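SA2223 protein (Staphylococcus aureus, PDB 5KAW) is of uncertain function but binds bulky aromatic cations, including rhodamine 6G and tetraphenylphosphonium, and probably acts in multidrug recognition as a GyrI-like protein. Local coordinates at residues S94-F99 and E150-V155; L58-P63 and P132-Y137; L11-I16 and D87-A92; G103-A108 and E145-E150. All coordinates share one frame; numbering follows the deposited sequence.

Contact 1 (S94-F99 and E150-V155). With P4P (tetraphenylphosphonium), chain C.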
# COMPACT_ATOMS: atom_id res chain seq x y z
N SER A 94 -5.79 10.49 6.04
CA SER A 94 -5.10 9.94 7.20
C SER A 94 -3.67 10.44 7.30
O SER A 94 -3.06 10.85 6.31
CB SER A 94 -5.10 8.41 7.15
OG SER A 94 -4.53 7.87 8.34
N LYS A 95 -3.15 10.41 8.52
CA LYS A 95 -1.72 10.56 8.76
C LYS A 95 -1.08 9.19 8.66
O LYS A 95 -1.75 8.17 8.86
CB LYS A 95 -1.44 11.19 10.12
CG LYS A 95 -2.00 12.59 10.26
CD LYS A 95 -1.50 13.24 11.53
CE LYS A 95 -2.09 14.64 11.70
NZ LYS A 95 -1.51 15.33 12.88
N TYR A 96 0.22 9.16 8.35
CA TYR A 96 0.96 7.92 8.14
C TYR A 96 2.37 7.96 8.71
O TYR A 96 3.01 9.01 8.72
CB TYR A 96 1.09 7.59 6.64
CG TYR A 96 -0.19 7.26 5.92
CD1 TYR A 96 -0.59 5.94 5.73
CD2 TYR A 96 -1.00 8.26 5.41
CE1 TYR A 96 -1.76 5.64 5.06
CE2 TYR A 96 -2.18 7.96 4.74
CZ TYR A 96 -2.55 6.65 4.57
OH TYR A 96 -3.72 6.34 3.89
N MET A 97 2.84 6.81 9.18
CA MET A 97 4.27 6.54 9.28
C MET A 97 4.72 5.94 7.95
O MET A 97 4.18 4.91 7.51
CB MET A 97 4.58 5.57 10.40
CG MET A 97 4.19 6.05 11.78
SD MET A 97 4.40 4.73 13.00
CE MET A 97 5.90 5.22 13.82
N VAL A 98 5.69 6.58 7.30
CA VAL A 98 6.16 6.14 6.00
C VAL A 98 7.58 5.62 6.12
O VAL A 98 8.50 6.35 6.53
CB VAL A 98 6.11 7.27 4.96
CG1 VAL A 98 6.46 6.73 3.58
CG2 VAL A 98 4.73 7.89 4.93
N PHE A 99 7.75 4.35 5.78
CA PHE A 99 9.04 3.68 5.86
C PHE A 99 9.59 3.44 4.46
O PHE A 99 8.82 3.36 3.49
CB PHE A 99 8.90 2.35 6.59
CG PHE A 99 8.26 2.46 7.95
CD1 PHE A 99 9.03 2.51 9.09
CD2 PHE A 99 6.88 2.50 8.07
CE1 PHE A 99 8.44 2.61 10.34
CE2 PHE A 99 6.28 2.60 9.31
CZ PHE A 99 7.06 2.65 10.45
N GLU A 150 8.17 2.49 -0.83
CA GLU A 150 7.64 3.08 0.40
C GLU A 150 6.53 2.21 0.99
O GLU A 150 5.74 1.61 0.27
CB GLU A 150 7.15 4.50 0.15
CG GLU A 150 8.27 5.42 -0.25
CD GLU A 150 7.84 6.87 -0.38
OE1 GLU A 150 6.63 7.14 -0.36
OE2 GLU A 150 8.73 7.73 -0.52
N ILE A 151 6.51 2.14 2.32
CA ILE A 151 5.48 1.42 3.06
C ILE A 151 4.77 2.44 3.93
O ILE A 151 5.39 3.07 4.79
CB ILE A 151 6.07 0.29 3.93
CG1 ILE A 151 6.76 -0.75 3.05
CG2 ILE A 151 4.97 -0.37 4.77
CD1 ILE A 151 7.62 -1.75 3.80
N TRP A 152 3.47 2.59 3.69
CA TRP A 152 2.65 3.63 4.32
C TRP A 152 1.70 3.00 5.33
O TRP A 152 0.80 2.24 4.95
CB TRP A 152 1.84 4.40 3.27
CG TRP A 152 2.65 5.30 2.40
CD1 TRP A 152 3.64 4.93 1.53
CD2 TRP A 152 2.51 6.72 2.27
NE1 TRP A 152 4.14 6.04 0.89
CE2 TRP A 152 3.46 7.15 1.33
CE3 TRP A 152 1.67 7.67 2.88
CZ2 TRP A 152 3.60 8.49 0.97
CZ3 TRP A 152 1.82 9.00 2.52
CH2 TRP A 152 2.77 9.40 1.58
N MET A 153 1.93 3.32 6.61
CA MET A 153 1.17 2.78 7.73
C MET A 153 0.34 3.88 8.40
O MET A 153 0.90 4.83 8.95
CB MET A 153 2.12 2.17 8.77
CG MET A 153 2.95 0.98 8.28
SD MET A 153 2.03 -0.50 7.75
CE MET A 153 0.75 -0.53 8.96
N PRO A 154 -1.00 3.75 8.36
CA PRO A 154 -1.83 4.83 8.93
C PRO A 154 -1.74 4.91 10.44
O PRO A 154 -1.68 3.88 11.13
CB PRO A 154 -3.25 4.46 8.48
CG PRO A 154 -3.21 2.98 8.25
CD PRO A 154 -1.82 2.67 7.78
N VAL A 155 -1.71 6.13 10.97
CA VAL A 155 -1.64 6.32 12.41
C VAL A 155 -2.58 7.42 12.88
O VAL A 155 -2.99 8.29 12.10
CB VAL A 155 -0.20 6.67 12.88
CG1 VAL A 155 0.69 5.46 12.78
CG2 VAL A 155 0.36 7.84 12.08
P P4P C . -1.14 -4.56 11.59
C1A P4P C . -0.20 -4.52 13.14
C2A P4P C . -0.71 -3.86 14.25
C3A P4P C . 0.01 -3.83 15.44
C4A P4P C . 1.25 -4.46 15.51
C5A P4P C . 1.76 -5.12 14.41
C6A P4P C . 1.04 -5.14 13.22
C1C P4P C . -2.64 -5.58 11.85
C6C P4P C . -2.98 -5.97 13.14
C5C P4P C . -4.11 -6.75 13.38
C4C P4P C . -4.92 -7.14 12.32
C3C P4P C . -4.58 -6.76 11.04
C2C P4P C . -3.45 -5.98 10.80
C1D P4P C . -1.58 -2.85 11.14
C6D P4P C . -2.67 -2.58 10.34
C5D P4P C . -3.00 -1.28 9.99
C4D P4P C . -2.23 -0.22 10.45
C3D P4P C . -1.14 -0.49 11.26
C2D P4P C . -0.81 -1.79 11.60
C6B P4P C . 1.05 -4.48 9.80
C5B P4P C . 1.88 -5.02 8.83
C4B P4P C . 1.64 -6.31 8.37
C3B P4P C . 0.58 -7.05 8.88
C2B P4P C . -0.25 -6.50 9.85
C1B P4P C . -0.02 -5.21 10.31
O HOH W 1 -4.63 10.06 11.00
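In the antiparallel barrel sheet of this GyrI-like protein, Tyr96 and Val98 of strand 94-99 pack against Trp152 of the neighbouring strand 150-155. The backbones are joined by paired bonds at Met97/Met153 and Phe99/Ile151, of which Phe99 N to Ile151 O (2.9 Å) is nearly straight. On the face that carries Trp152, the indole turns its edge to the Tyr96 ring in a T-shaped stack, planes at 73°, with Trp152 CE3 3.6 Å from Tyr96 CG. One indole face takes a CH-pi contact: Val98 CG2 sits 3.7 Å from the centroid of the six-membered ring of Trp152. The other branch of Val98, CG1, is anti to the backbone N (chi1 -174°) and reaches the pyrrole side. Trp152 NE1 donates to Glu150 OE1 (3.0 Å), which helps fix the rotation of the indole, while Phe134 stacks on it from the next strand. The other face carries the two methionines, Met97 and Met153. Phe99 CE2 meets Met153 CG, and Met97 CG lies 3.7 Å from Val155 CG1; Met153 and Pro154 border the tetraphenylphosphonium pocket. Beside Val155, Lys95 O accepts from Ser94 OG and Val155 N on opposite faces of its carbonyl plane. A bridging water lies 2.9 Å from Lys95 N and 2.7 Å from Val155 O.

Contact 2 (L58-P63 and P132-Y137). With RHQ (rhodamine 6g), chain B; P4P (tetraphenylphosphonium), chain C.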
# COMPACT_ATOMS: atom_id res chain seq x y z
N LEU A 58 0.21 1.65 -6.30
CA LEU A 58 -0.05 1.19 -4.94
C LEU A 58 -0.39 -0.29 -4.88
O LEU A 58 -1.09 -0.82 -5.75
CB LEU A 58 -1.21 1.96 -4.31
CG LEU A 58 -0.94 3.38 -3.82
CD1 LEU A 58 -0.98 4.34 -4.98
CD2 LEU A 58 -1.94 3.77 -2.75
N GLY A 59 0.12 -0.94 -3.85
CA GLY A 59 -0.36 -2.24 -3.43
C GLY A 59 -0.96 -2.08 -2.05
O GLY A 59 -0.24 -2.00 -1.05
N LEU A 60 -2.29 -2.03 -1.99
CA LEU A 60 -2.99 -1.78 -0.74
C LEU A 60 -3.49 -3.06 -0.11
O LEU A 60 -4.10 -3.90 -0.77
CB LEU A 60 -4.19 -0.85 -0.96
CG LEU A 60 -3.90 0.53 -1.53
CD1 LEU A 60 -4.39 0.59 -2.97
CD2 LEU A 60 -4.52 1.60 -0.67
N CYS A 61 -3.19 -3.20 1.17
CA CYS A 61 -3.78 -4.25 1.99
C CYS A 61 -5.02 -3.69 2.68
O CYS A 61 -4.92 -2.77 3.50
CB CYS A 61 -2.79 -4.78 3.02
SG CYS A 61 -1.48 -5.81 2.32
N ILE A 62 -6.18 -4.24 2.34
CA ILE A 62 -7.46 -3.76 2.85
C ILE A 62 -8.07 -4.82 3.76
O ILE A 62 -8.31 -5.95 3.32
CB ILE A 62 -8.44 -3.45 1.69
CG1 ILE A 62 -7.82 -2.39 0.75
CG2 ILE A 62 -9.78 -2.99 2.23
CD1 ILE A 62 -8.58 -2.17 -0.53
N PRO A 63 -8.33 -4.46 5.04
CA PRO A 63 -8.99 -5.42 5.94
C PRO A 63 -10.47 -5.58 5.61
O PRO A 63 -11.14 -4.57 5.37
CB PRO A 63 -8.81 -4.80 7.33
CG PRO A 63 -8.67 -3.35 7.08
CD PRO A 63 -8.02 -3.19 5.73
N PRO A 132 -6.67 0.93 5.46
CA PRO A 132 -5.69 0.29 4.58
C PRO A 132 -4.25 0.76 4.84
O PRO A 132 -4.05 1.93 5.17
CB PRO A 132 -6.13 0.72 3.18
CG PRO A 132 -7.58 1.12 3.32
CD PRO A 132 -7.70 1.67 4.71
N PHE A 133 -3.28 -0.13 4.70
CA PHE A 133 -1.88 0.28 4.61
C PHE A 133 -1.41 -0.12 3.22
O PHE A 133 -2.08 -0.93 2.56
CB PHE A 133 -1.01 -0.32 5.74
CG PHE A 133 -0.89 -1.83 5.72
CD1 PHE A 133 0.05 -2.46 4.93
CD2 PHE A 133 -1.68 -2.61 6.56
CE1 PHE A 133 0.17 -3.84 4.93
CE2 PHE A 133 -1.56 -4.00 6.56
CZ PHE A 133 -0.63 -4.61 5.76
N PHE A 134 -0.31 0.44 2.75
CA PHE A 134 0.10 0.14 1.38
C PHE A 134 1.58 0.29 1.06
O PHE A 134 2.34 1.02 1.71
CB PHE A 134 -0.73 0.99 0.39
CG PHE A 134 -0.55 2.50 0.52
CD1 PHE A 134 0.45 3.16 -0.18
CD2 PHE A 134 -1.43 3.25 1.28
CE1 PHE A 134 0.59 4.54 -0.09
CE2 PHE A 134 -1.28 4.63 1.39
CZ PHE A 134 -0.28 5.27 0.70
N GLU A 135 1.95 -0.45 0.02
CA GLU A 135 3.23 -0.31 -0.65
C GLU A 135 3.07 0.71 -1.76
O GLU A 135 2.05 0.73 -2.45
CB GLU A 135 3.70 -1.66 -1.22
CG GLU A 135 3.75 -2.80 -0.20
CD GLU A 135 3.19 -4.11 -0.76
OE1 GLU A 135 3.47 -4.43 -1.93
OE2 GLU A 135 2.47 -4.82 -0.02
N LEU A 136 4.07 1.56 -1.93
CA LEU A 136 4.07 2.53 -3.02
C LEU A 136 5.32 2.32 -3.87
O LEU A 136 6.44 2.47 -3.38
CB LEU A 136 4.02 3.96 -2.50
CG LEU A 136 3.96 5.04 -3.58
CD1 LEU A 136 2.68 4.91 -4.39
CD2 LEU A 136 4.05 6.42 -2.97
N TYR A 137 5.11 1.97 -5.14
CA TYR A 137 6.17 1.69 -6.10
C TYR A 137 6.28 2.82 -7.12
O TYR A 137 5.51 2.88 -8.08
CB TYR A 137 5.91 0.36 -6.83
CG TYR A 137 5.83 -0.83 -5.90
CD1 TYR A 137 6.98 -1.52 -5.53
CD2 TYR A 137 4.62 -1.26 -5.38
CE1 TYR A 137 6.93 -2.59 -4.68
CE2 TYR A 137 4.55 -2.35 -4.53
CZ TYR A 137 5.72 -3.00 -4.17
OH TYR A 137 5.69 -4.09 -3.32
C1 RHQ B . 5.80 -6.02 -7.44
C2 RHQ B . 6.21 -7.14 -8.14
C3 RHQ B . 6.66 -6.98 -9.51
C4 RHQ B . 6.68 -5.72 -10.09
C5 RHQ B . 6.27 -4.57 -9.37
C6 RHQ B . 5.83 -4.72 -8.05
O1 RHQ B . 5.36 -6.15 -6.10
C7 RHQ B . 5.32 -7.41 -5.48
C8 RHQ B . 5.72 -8.55 -6.16
C9 RHQ B . 6.17 -8.43 -7.52
C10 RHQ B . 4.86 -7.49 -4.12
C11 RHQ B . 4.82 -8.69 -3.49
C12 RHQ B . 5.23 -9.87 -4.19
C13 RHQ B . 5.68 -9.79 -5.51
N1 RHQ B . 4.37 -8.84 -2.16
C14 RHQ B . 6.27 -9.56 -8.27
C15 RHQ B . 5.15 -10.41 -8.51
C16 RHQ B . 5.28 -11.55 -9.27
C17 RHQ B . 6.55 -11.88 -9.84
C18 RHQ B . 7.66 -11.06 -9.62
C19 RHQ B . 7.51 -9.89 -8.82
C20 RHQ B . 5.23 -11.27 -3.60
C21 RHQ B . 7.21 -6.03 -11.45
C22 RHQ B . 4.25 -7.69 -1.29
C23 RHQ B . 5.65 -7.09 -0.96
N2 RHQ B . 6.31 -3.40 -9.97
C24 RHQ B . 6.04 -2.20 -9.28
C25 RHQ B . 6.19 -1.01 -10.26
C26 RHQ B . 8.86 -9.14 -8.73
O27 RHQ B . 9.11 -8.47 -7.69
O2 RHQ B . 9.77 -9.18 -9.84
C28 RHQ B . 10.96 -8.43 -9.69
C29 RHQ B . 10.66 -6.93 -9.86
P P4P C . -1.14 -4.56 11.59
C1A P4P C . -0.20 -4.52 13.14
C2A P4P C . -0.71 -3.86 14.25
C3A P4P C . 0.01 -3.83 15.44
C4A P4P C . 1.25 -4.46 15.51
C5A P4P C . 1.76 -5.12 14.41
C6A P4P C . 1.04 -5.14 13.22
C1C P4P C . -2.64 -5.58 11.85
C6C P4P C . -2.98 -5.97 13.14
C5C P4P C . -4.11 -6.75 13.38
C4C P4P C . -4.92 -7.14 12.32
C3C P4P C . -4.58 -6.76 11.04
C2C P4P C . -3.45 -5.98 10.80
C1D P4P C . -1.58 -2.85 11.14
C6D P4P C . -2.67 -2.58 10.34
C5D P4P C . -3.00 -1.28 9.99
C4D P4P C . -2.23 -0.22 10.45
C3D P4P C . -1.14 -0.49 11.26
C2D P4P C . -0.81 -1.79 11.60
C6B P4P C . 1.05 -4.48 9.80
C5B P4P C . 1.88 -5.02 8.83
C4B P4P C . 1.64 -6.31 8.37
C3B P4P C . 0.58 -7.05 8.88
C2B P4P C . -0.25 -6.50 9.85
C1B P4P C . -0.02 -5.21 10.31
O HOH W 2 0.44 -3.65 1.30
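Glu135 and Gly59 face each other as a hydrogen-bonded pair of antiparallel strands, each backbone N donating to the other's O, and the Glu135 side chain then runs out along the pocket side of the sheet. Its CB lies 4.0 Å from Gly59 O. Glu135 CG stays near the same Gly59 O, at 4.2 Å, before the chain bends (chi2 137°), carrying the carboxylate toward the ethylamino arm of rhodamine 6G, where Glu135 CD rests beside C22 and C23 of the dye. OE1 comes 3.4 Å from rhodamine C22 and accepts from Tyr137 OH at 2.6 Å, on its anti side and somewhat out of the carboxylate plane; Tyr71 OH is a second partner of this oxygen. OE2 takes a hydrogen bond from a water (2.7 Å) that also donates to Gly59 O, so both oxygens of a buried carboxylate are satisfied. Tyr137, held in turn by Glu135, lays one ring face against the dye, with C6 above its centre. Farther along the same side, Cys61 CB sits over one face of the Phe133 ring, toward its rim, in a CH-pi contact 3.7 Å from the centroid; Phe133 CZ approaches tetraphenylphosphonium C4B at 3.9 Å. The reverse side of the sheet is apolar: Leu58 CD2 lies over the Phe134 ring, and Leu60 CG packs alongside Phe134 CB. A buried acid flanked by aromatic rings, probably lending electrostatic attraction to a cationic dye, is consistent with the multidrug-binding pocket of GyrI-like proteins.

Contact 3 (L11-I16 and D87-A92)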
# COMPACT_ATOMS: atom_id res chain seq x y z
N LEU A 11 -8.48 10.46 -1.20
CA LEU A 11 -8.10 10.23 -2.59
C LEU A 11 -8.99 9.18 -3.24
O LEU A 11 -9.57 8.34 -2.56
CB LEU A 11 -6.64 9.79 -2.66
CG LEU A 11 -5.63 10.83 -2.19
CD1 LEU A 11 -4.26 10.23 -2.16
CD2 LEU A 11 -5.65 12.06 -3.08
N THR A 12 -9.07 9.26 -4.56
CA THR A 12 -9.77 8.26 -5.35
C THR A 12 -8.74 7.33 -5.98
O THR A 12 -7.82 7.77 -6.67
CB THR A 12 -10.63 8.91 -6.44
OG1 THR A 12 -11.60 9.75 -5.81
CG2 THR A 12 -11.35 7.86 -7.26
N LEU A 13 -8.90 6.04 -5.70
CA LEU A 13 -8.00 5.00 -6.21
C LEU A 13 -8.73 4.13 -7.21
O LEU A 13 -9.85 3.70 -6.96
CB LEU A 13 -7.47 4.13 -5.07
CG LEU A 13 -6.30 4.64 -4.23
CD1 LEU A 13 -6.43 6.11 -3.92
CD2 LEU A 13 -6.21 3.84 -2.94
N VAL A 14 -8.08 3.87 -8.34
CA VAL A 14 -8.64 3.07 -9.41
C VAL A 14 -7.75 1.87 -9.63
O VAL A 14 -6.54 2.02 -9.83
CB VAL A 14 -8.75 3.87 -10.73
CG1 VAL A 14 -9.47 3.05 -11.80
CG2 VAL A 14 -9.46 5.19 -10.50
N GLY A 15 -8.32 0.67 -9.60
CA GLY A 15 -7.54 -0.53 -9.86
C GLY A 15 -8.34 -1.81 -9.75
O GLY A 15 -9.51 -1.84 -10.12
N ILE A 16 -7.69 -2.87 -9.26
CA ILE A 16 -8.34 -4.16 -9.08
C ILE A 16 -8.04 -4.68 -7.69
O ILE A 16 -6.89 -4.75 -7.28
CB ILE A 16 -7.90 -5.19 -10.12
CG1 ILE A 16 -8.25 -4.69 -11.53
CG2 ILE A 16 -8.57 -6.55 -9.84
CD1 ILE A 16 -7.85 -5.62 -12.65
N ASP A 87 -12.25 -1.58 -10.09
CA ASP A 87 -12.67 -1.22 -8.76
C ASP A 87 -12.22 0.20 -8.47
O ASP A 87 -11.11 0.59 -8.83
CB ASP A 87 -12.09 -2.19 -7.74
CG ASP A 87 -12.55 -3.61 -7.98
OD1 ASP A 87 -13.78 -3.80 -8.09
OD2 ASP A 87 -11.71 -4.51 -8.09
N VAL A 88 -13.09 0.97 -7.84
CA VAL A 88 -12.75 2.33 -7.47
C VAL A 88 -13.09 2.51 -6.00
O VAL A 88 -14.23 2.29 -5.60
CB VAL A 88 -13.52 3.37 -8.31
CG1 VAL A 88 -12.99 4.75 -8.02
CG2 VAL A 88 -13.39 3.06 -9.80
N ILE A 89 -12.11 2.91 -5.19
CA ILE A 89 -12.37 3.18 -3.79
C ILE A 89 -11.96 4.58 -3.42
O ILE A 89 -11.16 5.22 -4.11
CB ILE A 89 -11.64 2.19 -2.88
CG1 ILE A 89 -10.12 2.32 -3.06
CG2 ILE A 89 -12.10 0.77 -3.19
CD1 ILE A 89 -9.33 1.59 -2.02
N THR A 90 -12.51 5.05 -2.31
CA THR A 90 -12.02 6.26 -1.67
C THR A 90 -11.07 5.85 -0.54
O THR A 90 -11.41 5.01 0.30
CB THR A 90 -13.17 7.11 -1.13
OG1 THR A 90 -14.03 7.49 -2.21
CG2 THR A 90 -12.65 8.36 -0.44
N LEU A 91 -9.87 6.42 -0.56
CA LEU A 91 -8.91 6.21 0.52
C LEU A 91 -9.06 7.39 1.47
O LEU A 91 -8.65 8.51 1.14
CB LEU A 91 -7.48 6.11 -0.01
CG LEU A 91 -6.45 5.80 1.08
CD1 LEU A 91 -6.70 4.43 1.71
CD2 LEU A 91 -5.03 5.89 0.54
N ALA A 92 -9.64 7.13 2.63
CA ALA A 92 -9.97 8.19 3.57
C ALA A 92 -8.71 8.88 4.07
O ALA A 92 -7.71 8.23 4.36
CB ALA A 92 -10.77 7.63 4.73
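Leu11 to Gly15 pair with Asp87 to Leu91 in an antiparallel ladder in which the backbone does most of the joining. Reciprocal N-H to O bonds link Leu11 with Leu91 and Leu13 with Ile89; Leu13 N to Ile89 O (2.9 Å) is almost linear at 177°. The last rung is uneven: Gly15 N gives a good bond to Asp87 O, whereas Asp87 N to Gly15 O is weak, its angle only 129°, where the chain turns a corner at Gly15. Apolar contacts come next. Leu13 CB meets Ile89 CG1 at 3.8 Å, and Leu13 CD2 reaches Leu91 CB at 3.9 Å; Ile89 CG1 stands between its own backbone N and carbonyl carbon (chi1 63°), which brings it to Leu13. On the other side of the sheet, Thr12 CG2 touches Val88 CG1 at 3.6 Å. The one charged group lies at the corner: Asp87 OD2 passes 3.5 Å from Ile16 CA and accepts a hydrogen bond from Lys17 N just beyond, tying the turning chain to its neighbour. Strands 4-20 and 87-102 stand at the two ends of the sheet order, and their pairing is the seam that closes the six-stranded antiparallel barrel.

Contact 4 (G103-A108 and E145-E150). With RHQ (rhodamine 6g), chain B.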
# COMPACT_ATOMS: atom_id res chain seq x y z
N GLY A 103 16.05 -2.00 -1.93
CA GLY A 103 16.56 -3.22 -2.52
C GLY A 103 15.61 -3.76 -3.57
O GLY A 103 14.53 -3.20 -3.80
N ALA A 104 16.01 -4.87 -4.19
CA ALA A 104 15.20 -5.50 -5.22
C ALA A 104 13.87 -5.99 -4.66
O ALA A 104 13.80 -6.56 -3.57
CB ALA A 104 15.97 -6.66 -5.85
N VAL A 105 12.81 -5.75 -5.43
CA VAL A 105 11.47 -6.19 -5.09
C VAL A 105 11.37 -7.67 -5.47
O VAL A 105 12.00 -8.08 -6.44
CB VAL A 105 10.43 -5.34 -5.84
CG1 VAL A 105 9.01 -5.77 -5.54
CG2 VAL A 105 10.62 -3.85 -5.51
N PRO A 106 10.61 -8.47 -4.70
CA PRO A 106 9.83 -8.17 -3.50
C PRO A 106 10.59 -8.39 -2.20
O PRO A 106 10.10 -8.00 -1.15
CB PRO A 106 8.67 -9.15 -3.61
CG PRO A 106 9.29 -10.35 -4.21
CD PRO A 106 10.40 -9.87 -5.12
N LYS A 107 11.78 -9.00 -2.26
CA LYS A 107 12.45 -9.44 -1.04
C LYS A 107 12.74 -8.30 -0.07
O LYS A 107 12.54 -8.46 1.14
CB LYS A 107 13.75 -10.17 -1.38
CG LYS A 107 14.48 -10.73 -0.17
CD LYS A 107 15.70 -11.56 -0.58
CE LYS A 107 16.48 -12.04 0.63
NZ LYS A 107 17.70 -12.81 0.23
N ALA A 108 13.19 -7.16 -0.58
CA ALA A 108 13.51 -6.02 0.28
C ALA A 108 12.26 -5.49 0.96
O ALA A 108 12.29 -5.06 2.12
CB ALA A 108 14.20 -4.93 -0.51
N GLU A 145 19.35 -2.84 -6.59
CA GLU A 145 19.56 -2.82 -5.15
C GLU A 145 19.37 -1.42 -4.57
O GLU A 145 19.27 -1.26 -3.36
CB GLU A 145 20.96 -3.33 -4.79
CG GLU A 145 21.03 -4.84 -4.63
CD GLU A 145 20.08 -5.36 -3.56
OE1 GLU A 145 19.07 -6.00 -3.91
OE2 GLU A 145 20.35 -5.12 -2.37
N LYS A 146 19.32 -0.41 -5.44
CA LYS A 146 19.08 0.95 -4.99
C LYS A 146 17.61 1.31 -4.96
O LYS A 146 17.24 2.38 -4.47
CB LYS A 146 19.80 1.96 -5.88
CG LYS A 146 21.31 1.87 -5.87
CD LYS A 146 21.91 3.02 -6.66
CE LYS A 146 23.33 2.72 -7.09
NZ LYS A 146 23.91 3.84 -7.87
N TYR A 147 16.76 0.45 -5.50
CA TYR A 147 15.34 0.79 -5.61
C TYR A 147 14.67 0.94 -4.25
O TYR A 147 14.91 0.14 -3.35
CB TYR A 147 14.59 -0.25 -6.43
CG TYR A 147 13.14 0.14 -6.64
CD1 TYR A 147 12.79 1.03 -7.64
CD2 TYR A 147 12.14 -0.37 -5.83
CE1 TYR A 147 11.47 1.40 -7.84
CE2 TYR A 147 10.82 -0.01 -6.01
CZ TYR A 147 10.48 0.88 -7.02
OH TYR A 147 9.17 1.24 -7.21
N ILE A 148 13.82 1.95 -4.13
CA ILE A 148 13.12 2.23 -2.87
C ILE A 148 11.62 2.06 -3.03
O ILE A 148 10.97 2.74 -3.84
CB ILE A 148 13.42 3.65 -2.37
CG1 ILE A 148 14.90 3.75 -1.98
CG2 ILE A 148 12.53 4.01 -1.18
CD1 ILE A 148 15.39 5.16 -1.74
N THR A 149 11.08 1.14 -2.24
CA THR A 149 9.64 0.98 -2.08
C THR A 149 9.24 1.70 -0.80
O THR A 149 9.93 1.55 0.22
CB THR A 149 9.24 -0.50 -1.99
OG1 THR A 149 9.79 -1.22 -3.09
CG2 THR A 149 7.72 -0.64 -1.97
N GLU A 150 8.17 2.49 -0.83
CA GLU A 150 7.64 3.08 0.40
C GLU A 150 6.53 2.21 0.99
O GLU A 150 5.74 1.61 0.27
CB GLU A 150 7.15 4.50 0.15
CG GLU A 150 8.27 5.42 -0.25
CD GLU A 150 7.84 6.87 -0.38
OE1 GLU A 150 6.63 7.14 -0.36
OE2 GLU A 150 8.73 7.73 -0.52
C1 RHQ B . 5.80 -6.02 -7.44
C2 RHQ B . 6.21 -7.14 -8.14
C3 RHQ B . 6.66 -6.98 -9.51
C4 RHQ B . 6.68 -5.72 -10.09
C5 RHQ B . 6.27 -4.57 -9.37
C6 RHQ B . 5.83 -4.72 -8.05
O1 RHQ B . 5.36 -6.15 -6.10
C7 RHQ B . 5.32 -7.41 -5.48
C8 RHQ B . 5.72 -8.55 -6.16
C9 RHQ B . 6.17 -8.43 -7.52
C10 RHQ B . 4.86 -7.49 -4.12
C11 RHQ B . 4.82 -8.69 -3.49
C12 RHQ B . 5.23 -9.87 -4.19
C13 RHQ B . 5.68 -9.79 -5.51
N1 RHQ B . 4.37 -8.84 -2.16
C14 RHQ B . 6.27 -9.56 -8.27
C15 RHQ B . 5.15 -10.41 -8.51
C16 RHQ B . 5.28 -11.55 -9.27
C17 RHQ B . 6.55 -11.88 -9.84
C18 RHQ B . 7.66 -11.06 -9.62
C19 RHQ B . 7.51 -9.89 -8.82
C20 RHQ B . 5.23 -11.27 -3.60
C21 RHQ B . 7.21 -6.03 -11.45
C22 RHQ B . 4.25 -7.69 -1.29
C23 RHQ B . 5.65 -7.09 -0.96
N2 RHQ B . 6.31 -3.40 -9.97
C24 RHQ B . 6.04 -2.20 -9.28
C25 RHQ B . 6.19 -1.01 -10.26
C26 RHQ B . 8.86 -9.14 -8.73
O27 RHQ B . 9.11 -8.47 -7.69
O2 RHQ B . 9.77 -9.18 -9.84
C28 RHQ B . 10.96 -8.43 -9.69
C29 RHQ B . 10.66 -6.93 -9.86
O HOH W 3 12.32 -2.05 -2.46
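Gly103 and Tyr147 make the tight part of this contact, where the loop leading into helix 107-119 meets the turn that leads into strand 148-155 and its first residues. Gly103 N donates to Tyr147 O at 2.8 Å, and Gly103 CA adds a CA-H...O contact to Glu145 O. The carbonyl of Gly103 is held through water: one molecule donates to Gly103 O (2.8 Å) and accepts from Thr149 OG1 (2.7 Å). Next to it, Val105 CG2, anti to the carbonyl carbon, rests against both Tyr147 CD2 (3.8 Å) and Thr149 OG1 (3.7 Å). The Tyr147 ring is anchored at its far end by OH, bonded to Gln138 O. Glu145 forms the looser, exposed side. Its chain folds back at chi2 (-59°) so that OE1 takes the N-H of Ala104 at 3.3 Å, from above the carboxylate plane, a longer bond than the buried one. Facing the ligand, Val105 CG1 lies 3.5 Å from rhodamine O27, the ester carbonyl oxygen, and Pro106, preceded by a cis peptide bond, lays CB 3.6 Å from rhodamine C12. Backbone, water and one carboxylate bond secure the loop from the strand side, while the wall that Val105 and Pro106 present is aliphatic, which probably favours holding a flat dye by shape and dispersion.

Contacts 1, 2 and 3 are strand pairs of one antiparallel barrel, whereas contact 4 joins a loop to a strand start. Contacts 1, 2 and 4 are mostly buried: contact 2 lies near the centre of the chain, contact 4 about 14 Å from it (centre to centre) and exposed at Glu145. Contact 3 is only partly buried and touches neither ligand; it and contact 4 lie on opposite sides of the chain's centre. Contacts 1 and 3 share strand 87-102, and contacts 1 and 4 share Glu150. Tetraphenylphosphonium meets contacts 1 and 2, rhodamine contacts 2 and 4. Aromatic stacking marks contact 1, a buried carboxylate contact 2, a backbone ladder with aliphatic packing contact 3, and water bridging contact 4.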